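Local atomic coordinates of TolA protein (PDB entry 1LR0), a protein that probably acts in the Tol-Pal system, which helps maintain outer membrane integrity and takes part in its invagination during cell division, here represented by the C-terminal periplasmic domain of TolA. Residues Gln98-Arg102 and Ala103-Ser107. Numbering follows the deposited sequence.
Sequences QQLPR and ATFDS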
loop_
_atom_site.group_PDB
_atom_site.type_symbol
_atom_site.label_atom_id
_atom_site.label_comp_id
_atom_site.label_asym_id
_atom_site.label_seq_id
_atom_site.Cartn_x
_atom_site.Cartn_y
_atom_site.Cartn_z
ATOM N N GLN A 98 -2.220 -3.799 12.224
ATOM C CA GLN A 98 -1.758 -4.298 13.527
ATOM C C GLN A 98 -1.552 -5.791 13.475
ATOM O O GLN A 98 -1.086 -6.377 14.423
ATOM C CB GLN A 98 -2.746 -3.972 14.622
ATOM C CG GLN A 98 -2.840 -2.481 15.011
ATOM C CD GLN A 98 -4.010 -2.189 15.906
ATOM O OE1 GLN A 98 -4.425 -3.043 16.689
ATOM N NE2 GLN A 98 -4.553 -0.979 15.805
ATOM N N GLN A 99 -1.899 -6.422 12.373
ATOM C CA GLN A 99 -1.742 -7.856 12.191
ATOM C C GLN A 99 -0.338 -8.265 11.830
ATOM O O GLN A 99 0.005 -9.450 11.863
ATOM C CB GLN A 99 -2.626 -8.258 11.058
ATOM C CG GLN A 99 -4.123 -7.963 11.420
ATOM C CD GLN A 99 -5.130 -8.332 10.301
ATOM O OE1 GLN A 99 -6.375 -8.216 10.493
ATOM N NE2 GLN A 99 -4.600 -8.757 9.136
ATOM N N LEU A 100 0.485 -7.293 11.504
ATOM C CA LEU A 100 1.851 -7.557 11.175
ATOM C C LEU A 100 2.724 -7.609 12.448
ATOM O O LEU A 100 2.560 -6.796 13.326
ATOM C CB LEU A 100 2.397 -6.427 10.332
ATOM C CG LEU A 100 1.722 -6.242 8.973
ATOM C CD1 LEU A 100 2.307 -5.089 8.342
ATOM C CD2 LEU A 100 1.996 -7.469 8.147
ATOM N N PRO A 101 3.709 -8.493 12.475
ATOM C CA PRO A 101 4.777 -8.410 13.462
ATOM C C PRO A 101 5.426 -7.111 13.231
ATOM O O PRO A 101 5.519 -6.640 12.104
ATOM C CB PRO A 101 5.774 -9.488 13.003
ATOM C CG PRO A 101 5.009 -10.415 12.254
ATOM C CD PRO A 101 3.898 -9.621 11.548
ATOM N N ARG A 102 5.930 -6.547 14.296
ATOM C CA ARG A 102 6.454 -5.254 14.258
ATOM C C ARG A 102 7.605 -5.092 13.331
ATOM O O ARG A 102 7.757 -4.006 12.742
ATOM C CB ARG A 102 6.830 -4.809 15.655
ATOM C CG ARG A 102 7.362 -3.390 15.642
ATOM C CD ARG A 102 6.216 -2.399 15.322
ATOM N NE ARG A 102 6.203 -1.358 16.329
ATOM C CZ ARG A 102 5.340 -1.276 17.328
ATOM N NH1 ARG A 102 4.342 -2.147 17.475
ATOM N NH2 ARG A 102 5.499 -0.300 18.175
ATOM N N ALA A 103 8.454 -6.117 13.168
ATOM C CA ALA A 103 9.600 -5.882 12.319
ATOM C C ALA A 103 9.132 -5.810 10.886
ATOM O O ALA A 103 9.741 -5.168 10.086
ATOM C CB ALA A 103 10.605 -6.987 12.440
ATOM N N THR A 104 8.108 -6.558 10.566
ATOM C CA THR A 104 7.586 -6.519 9.205
ATOM C C THR A 104 6.954 -5.147 8.945
ATOM O O THR A 104 7.227 -4.502 7.932
ATOM C CB THR A 104 6.584 -7.624 9.004
ATOM O OG1 THR A 104 7.196 -8.881 9.299
ATOM C CG2 THR A 104 6.209 -7.737 7.514
ATOM N N PHE A 105 6.130 -4.681 9.871
ATOM C CA PHE A 105 5.641 -3.302 9.786
ATOM C C PHE A 105 6.695 -2.288 9.507
ATOM O O PHE A 105 6.639 -1.510 8.515
ATOM C CB PHE A 105 4.927 -2.832 11.028
ATOM C CG PHE A 105 4.350 -1.426 10.869
ATOM C CD1 PHE A 105 3.212 -1.230 10.102
ATOM C CD2 PHE A 105 5.018 -0.321 11.376
ATOM C CE1 PHE A 105 2.709 0.050 9.894
ATOM C CE2 PHE A 105 4.534 0.972 11.211
ATOM C CZ PHE A 105 3.381 1.173 10.451
ATOM N N ASP A 106 7.697 -2.280 10.361
ATOM C CA ASP A 106 8.724 -1.300 10.265
ATOM C C ASP A 106 9.457 -1.379 8.926
ATOM O O ASP A 106 9.933 -0.370 8.404
ATOM C CB ASP A 106 9.760 -1.492 11.386
ATOM C CG ASP A 106 9.309 -0.929 12.765
ATOM O OD1 ASP A 106 8.408 -0.045 12.871
ATOM O OD2 ASP A 106 9.889 -1.303 13.822
ATOM N N SER A 107 9.562 -2.570 8.389
ATOM C CA SER A 107 10.368 -2.726 7.217
ATOM C C SER A 107 9.563 -2.275 5.977
ATOM O O SER A 107 10.115 -1.682 5.092
ATOM C CB SER A 107 10.712 -4.185 7.049
ATOM O OG SER A 107 11.090 -4.427 5.695
HETATM O O HOH W 1 9.051 -0.214 15.941
#
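L100 and F105 meet on the inner side of the turn that starts helix 102-108. CD1 of L100 lies 4.0 Å from F105 CA and 4.3 Å from F105 CD1. It reaches the phenyl ring at its edge, near the ring plane. F105 is buried. Its CG stands anti to the backbone N (chi1 -176°), which places the ring on P62 and R110, outside the turn. L100 also rests on V26 and L30, so the loop leading into the short helix packs against helix 4-41.

P101 occupies the N-cap position. Its carbonyl O accepts a nearly straight bond from F105 N at 3.0 Å. The first helical turn continues with D106 N bonded to R102 O at 2.9 Å. The P101 ring lies alongside T104, with CG 4.0 Å from T104 OG1.

The outer side is looser and wetter. R102 and D106 sit one turn apart, with guanidinium and carboxylate planes almost perpendicular (86°). R102 NE is 4.3 Å from D106 OD1, too far for a salt bridge. A water joins them: it accepts from R102 NE at 3.1 Å and donates to D106 OD2. The latter contact is very short, so the water's exact position is doubtful. The methylenes of R102 run past the carboxylate, CG coming within 3.7 Å of OD2. D106 OD1 forms its salt bridge with R110.

The chemistry is thus divided. Apolar contact and backbone bonds fix the helix start in this TonB-like C-terminal domain, while R102 and D106 probably attract each other across a gap that one water bridges.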